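Local coordinates for protein putative 4-amino-4-deoxychorismate lyase (Thermus thermophilus, PDB 2ZGI) that binds pyridoxal 5'-phosphate and is probably a lyase of the class-IV aminotransferase family, putatively acting on 4-amino-4-deoxychorismate, at residues 128-131 with 132-135; 35-38 with 39-42. All coordinates share one frame; numbering follows the deposited sequence.

Contact 1: 128-131 with 132-135. With PLP (pyridoxal-5'-phosphate), chain P.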
loop_
_atom_site.group_PDB
_atom_site.type_symbol
_atom_site.label_atom_id
_atom_site.label_comp_id
_atom_site.label_asym_id
_atom_site.label_seq_id
_atom_site.Cartn_x
_atom_site.Cartn_y
_atom_site.Cartn_z
ATOM N N GLY D 128 0.056 -12.043 -21.545
ATOM C CA GLY D 128 0.810 -10.970 -22.155
ATOM C C GLY D 128 0.889 -9.688 -21.345
ATOM O O GLY D 128 1.565 -8.749 -21.756
ATOM N N ASN D 129 0.202 -9.636 -20.201
ATOM C CA ASN D 129 0.353 -8.484 -19.316
ATOM C C ASN D 129 1.495 -8.755 -18.358
ATOM O O ASN D 129 1.295 -9.121 -17.181
ATOM C CB ASN D 129 -0.964 -8.179 -18.609
ATOM C CG ASN D 129 -1.909 -7.409 -19.488
ATOM O OD1 ASN D 129 -1.946 -7.585 -20.723
ATOM N ND2 ASN D 129 -2.660 -6.549 -18.890
ATOM N N TYR D 130 2.708 -8.648 -18.891
ATOM C CA TYR D 130 3.866 -9.247 -18.240
ATOM C C TYR D 130 4.843 -8.155 -17.745
ATOM O O TYR D 130 5.930 -8.448 -17.305
ATOM C CB TYR D 130 4.555 -10.190 -19.251
ATOM C CG TYR D 130 5.620 -11.074 -18.690
ATOM C CD1 TYR D 130 5.300 -12.138 -17.853
ATOM C CD2 TYR D 130 6.960 -10.846 -19.006
ATOM C CE1 TYR D 130 6.294 -12.966 -17.324
ATOM C CE2 TYR D 130 7.963 -11.661 -18.479
ATOM C CZ TYR D 130 7.621 -12.714 -17.642
ATOM O OH TYR D 130 8.620 -13.501 -17.108
ATOM N N LEU D 131 4.440 -6.909 -17.847
ATOM C CA LEU D 131 5.316 -5.778 -17.453
ATOM C C LEU D 131 5.831 -5.815 -15.994
ATOM O O LEU D 131 7.036 -5.618 -15.752
ATOM C CB LEU D 131 4.622 -4.461 -17.780
ATOM C CG LEU D 131 5.467 -3.202 -17.952
ATOM C CD1 LEU D 131 6.704 -3.459 -18.785
ATOM C CD2 LEU D 131 4.590 -2.073 -18.499
ATOM N N PRO D 132 4.940 -6.081 -15.016
ATOM C CA PRO D 132 5.448 -6.166 -13.636
ATOM C C PRO D 132 6.579 -7.196 -13.467
ATOM O O PRO D 132 7.540 -6.936 -12.740
ATOM C CB PRO D 132 4.213 -6.593 -12.825
ATOM C CG PRO D 132 3.027 -6.060 -13.654
ATOM C CD PRO D 132 3.479 -6.264 -15.085
ATOM N N TYR D 133 6.464 -8.346 -14.139
ATOM C CA TYR D 133 7.474 -9.393 -14.106
ATOM C C TYR D 133 8.744 -8.911 -14.792
ATOM O O TYR D 133 9.842 -9.120 -14.294
ATOM C CB TYR D 133 6.950 -10.684 -14.758
ATOM C CG TYR D 133 5.638 -11.121 -14.141
ATOM C CD1 TYR D 133 5.608 -11.884 -12.963
ATOM C CD2 TYR D 133 4.427 -10.735 -14.710
ATOM C CE1 TYR D 133 4.367 -12.249 -12.380
ATOM C CE2 TYR D 133 3.223 -11.081 -14.141
ATOM C CZ TYR D 133 3.191 -11.854 -12.995
ATOM O OH TYR D 133 1.955 -12.185 -12.481
ATOM N N ARG D 134 8.601 -8.227 -15.911
ATOM C CA ARG D 134 9.816 -7.651 -16.552
ATOM C C ARG D 134 10.538 -6.715 -15.589
ATOM O O ARG D 134 11.747 -6.849 -15.362
ATOM C CB ARG D 134 9.462 -6.896 -17.827
ATOM C CG ARG D 134 8.859 -7.764 -18.953
ATOM C CD ARG D 134 8.646 -6.932 -20.207
ATOM N NE ARG D 134 9.878 -6.287 -20.662
ATOM C CZ ARG D 134 10.798 -6.842 -21.448
ATOM N NH1 ARG D 134 10.649 -8.077 -21.932
ATOM N NH2 ARG D 134 11.881 -6.139 -21.772
ATOM N N LEU D 135 9.785 -5.778 -15.015
ATOM C CA LEU D 135 10.340 -4.776 -14.096
ATOM C C LEU D 135 10.977 -5.418 -12.850
ATOM O O LEU D 135 12.051 -4.963 -12.379
ATOM C CB LEU D 135 9.273 -3.745 -13.718
ATOM C CG LEU D 135 8.770 -2.894 -14.873
ATOM C CD1 LEU D 135 7.464 -2.206 -14.490
ATOM C CD2 LEU D 135 9.857 -1.874 -15.431
HETATM N N1 PLP P . 6.200 -17.534 -12.570
HETATM C C2 PLP P . 5.820 -16.780 -13.622
HETATM C C2A PLP P . 5.409 -15.355 -13.390
HETATM C C3 PLP P . 5.829 -17.319 -14.913
HETATM O O3 PLP P . 5.438 -16.519 -15.945
HETATM C C4 PLP P . 6.200 -18.658 -15.087
HETATM C C4A PLP P . 6.195 -19.342 -16.438
HETATM C C5 PLP P . 6.556 -19.420 -13.976
HETATM C C6 PLP P . 6.540 -18.812 -12.722
HETATM C C5A PLP P . 7.005 -20.861 -14.085
HETATM O O4P PLP P . 6.004 -21.773 -14.540
HETATM P P PLP P . 6.335 -23.189 -15.210
HETATM O O1P PLP P . 7.013 -24.037 -14.162
HETATM O O2P PLP P . 7.265 -22.986 -16.385
HETATM O O3P PLP P . 4.949 -23.593 -15.593
#

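Contact 2: 35-38 with 39-42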
loop_
_atom_site.group_PDB
_atom_site.type_symbol
_atom_site.label_atom_id
_atom_site.label_comp_id
_atom_site.label_asym_id
_atom_site.label_seq_id
_atom_site.Cartn_x
_atom_site.Cartn_y
_atom_site.Cartn_z
ATOM N N PRO D 35 9.385 -32.960 -26.169
ATOM C CA PRO D 35 8.859 -31.887 -25.304
ATOM C C PRO D 35 8.449 -32.392 -23.912
ATOM O O PRO D 35 7.786 -33.432 -23.776
ATOM C CB PRO D 35 7.676 -31.329 -26.073
ATOM C CG PRO D 35 7.388 -32.290 -27.204
ATOM C CD PRO D 35 8.536 -33.225 -27.353
ATOM N N LEU D 36 8.875 -31.651 -22.890
ATOM C CA LEU D 36 8.611 -32.030 -21.513
ATOM C C LEU D 36 7.253 -31.547 -21.077
ATOM O O LEU D 36 6.900 -30.381 -21.270
ATOM C CB LEU D 36 9.695 -31.499 -20.576
ATOM C CG LEU D 36 10.998 -32.290 -20.452
ATOM C CD1 LEU D 36 11.729 -32.435 -21.752
ATOM C CD2 LEU D 36 11.901 -31.615 -19.378
ATOM N N TRP D 37 6.483 -32.462 -20.493
ATOM C CA TRP D 37 5.182 -32.146 -19.928
ATOM C C TRP D 37 4.261 -31.457 -20.909
ATOM O O TRP D 37 3.505 -30.580 -20.542
ATOM C CB TRP D 37 5.324 -31.360 -18.604
ATOM C CG TRP D 37 6.296 -31.988 -17.661
ATOM C CD1 TRP D 37 6.408 -33.319 -17.364
ATOM C CD2 TRP D 37 7.293 -31.319 -16.878
ATOM N NE1 TRP D 37 7.419 -33.512 -16.457
ATOM C CE2 TRP D 37 7.975 -32.304 -16.142
ATOM C CE3 TRP D 37 7.668 -29.976 -16.723
ATOM C CZ2 TRP D 37 9.012 -31.993 -15.263
ATOM C CZ3 TRP D 37 8.697 -29.666 -15.848
ATOM C CH2 TRP D 37 9.358 -30.670 -15.135
ATOM N N LEU D 38 4.287 -31.917 -22.157
ATOM C CA LEU D 38 3.481 -31.327 -23.234
ATOM C C LEU D 38 1.989 -31.328 -22.906
ATOM O O LEU D 38 1.292 -30.339 -23.140
ATOM C CB LEU D 38 3.758 -32.043 -24.578
ATOM C CG LEU D 38 2.921 -31.572 -25.784
ATOM C CD1 LEU D 38 3.202 -30.091 -26.087
ATOM C CD2 LEU D 38 3.175 -32.439 -27.051
ATOM N N GLU D 39 1.504 -32.448 -22.363
ATOM C CA GLU D 39 0.114 -32.554 -21.927
ATOM C C GLU D 39 -0.264 -31.463 -20.928
ATOM O O GLU D 39 -1.282 -30.816 -21.075
ATOM C CB GLU D 39 -0.143 -33.914 -21.290
ATOM C CG GLU D 39 -1.623 -34.176 -21.058
ATOM C CD GLU D 39 -1.953 -35.651 -20.869
ATOM O OE1 GLU D 39 -1.185 -36.366 -20.174
ATOM O OE2 GLU D 39 -2.996 -36.090 -21.413
ATOM N N GLU D 40 0.561 -31.276 -19.911
ATOM C CA GLU D 40 0.294 -30.265 -18.877
ATOM C C GLU D 40 0.308 -28.844 -19.440
ATOM O O GLU D 40 -0.528 -28.020 -19.058
ATOM C CB GLU D 40 1.312 -30.395 -17.740
ATOM C CG GLU D 40 1.087 -31.640 -16.840
ATOM C CD GLU D 40 1.863 -32.880 -17.307
ATOM O OE1 GLU D 40 2.446 -32.881 -18.419
ATOM O OE2 GLU D 40 1.870 -33.876 -16.547
ATOM N N HIS D 41 1.228 -28.567 -20.381
ATOM C CA HIS D 41 1.329 -27.216 -20.968
ATOM C C HIS D 41 0.113 -26.931 -21.832
ATOM O O HIS D 41 -0.457 -25.828 -21.804
ATOM C CB HIS D 41 2.614 -27.077 -21.796
ATOM C CG HIS D 41 3.834 -26.873 -20.959
ATOM N ND1 HIS D 41 4.205 -25.634 -20.487
ATOM C CD2 HIS D 41 4.763 -27.744 -20.509
ATOM C CE1 HIS D 41 5.316 -25.750 -19.783
ATOM N NE2 HIS D 41 5.671 -27.023 -19.771
ATOM N N LEU D 42 -0.325 -27.926 -22.602
ATOM C CA LEU D 42 -1.499 -27.677 -23.459
ATOM C C LEU D 42 -2.795 -27.565 -22.653
ATOM O O LEU D 42 -3.667 -26.775 -22.979
ATOM C CB LEU D 42 -1.610 -28.710 -24.587
ATOM C CG LEU D 42 -0.415 -28.704 -25.557
ATOM C CD1 LEU D 42 -0.561 -29.788 -26.665
ATOM C CD2 LEU D 42 -0.190 -27.317 -26.176
HETATM O O HOH W 1 8.365 -28.061 -20.391
#

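Contact 1: 128-131 with 132-135
Tyr130 and Tyr133 meet at the start of helix 131-142, where both belong to the pyridoxal 5'-phosphate pocket. Tyr130 is the N-cap residue. Its CG stands anti to the backbone N (chi1 -170°), which carries the ring forward alongside the first turn. There Tyr133 CB lies over one face, 3.6 Å from the centroid of the Tyr130 ring, in a CH-pi contact. The two phenol rings are nearly parallel, with planes at 20°, but slid so far apart that they barely overlap. Both rings reach the cofactor. Tyr133 CE1 lies 3.4 Å from PLP C2A, so this ring packs against the 2-methyl group. Tyr130 has PLP O3 near its plane, at the ring edge, with Tyr130 CE1 3.9 Å away. An alanine in place of Tyr130 would probably leave Tyr133 CB without its aromatic cover and open a gap beside PLP O3. Arg134 CG packs 3.6 Å from Tyr130 CD2, and the two side chains cross at about a right angle. The guanidinium goes on to the second subunit, where Arg134 NH1 is hydrogen-bonded to His20 of that subunit. Two backbone bonds start the helix: Arg134 N to Tyr130 O at 3.0 Å, and Leu135 N to Leu131 O at 2.9 Å. On another side of the turn, Leu131 CG touches Leu135 CD1 at 4.1 Å. The turn follows the loop after strand 111-117. Pro132 and Tyr133 rest on Leu150 of strand 147-151, and Tyr133 also touches Val118. The second subunit packs here too, with its His20 meeting the Tyr130 ring and its His119 touching Pro132.

Contact 2: 35-38 with 39-42
Trp37 and His41 meet in the first turn of helix 38-51, with Trp37 as the N-cap residue. The backbone bond from His41 N to Trp37 O measures 3.0 Å. Leu42 N makes the same kind of bond to Leu38 O. The His41 ring folds back toward the loop, its CG beside the backbone N and anti to the carbonyl carbon (chi1 -78°). This turns the CD2 edge toward two carbonyl oxygens. His41 CD2 is 3.1 Å from Trp37 O. Leu36 O also lies near the ring plane, 3.5 Å from His41 CD2. A water joins the same parts: it donates to Leu36 O and accepts a weak bond from His41 NE2. Farther round the ring, ND1 is hydrogen-bonded to Thr26. ND1 is thus held directly by the protein, while the water adds only a weak bond at NE2. Glu40 bends at chi2 (91°), which brings Glu40 OE1 back to 3.3 Å from Trp37 CB. Its carboxylate plane stands 80° from the indole plane. The other oxygen, OE2, forms a salt bridge with Lys187, whose ammonium also makes a cation-pi contact with Trp37. One lysine thus ties together both side chains of this pair. Leu38 CD1 and Leu42 CD1 add an apolar contact at 3.8 Å. The turn follows strand 34-35. Leu38 touches Leu28 of strand 24-31 and Leu63 and Leu66 of helix 59-72. Trp37, Glu40 and His41 touch Ile183 at the start of helix 183-194, and His41 also touches Ser218; both Ile183 and Ser218 bind the cofactor.

Contact 2 comes first along the chain and contact 1 later, both within the class-IV aminotransferase range. Each is the opening turn of a helix, 38-51 and 131-142 respectively. Their centres are 23 Å apart, on opposite sides of the chain's centre, and their nearest atoms stay about 13 Å apart. The cofactor relates them. Residues 128-135 meet substituents of its pyridine ring. Residues 35-42 lie toward its phosphate end, where the side chain of His41 comes within about 5 Å of the cofactor. Contact 1 also meets the second subunit, whereas no other protein chain of the assembly touches contact 2.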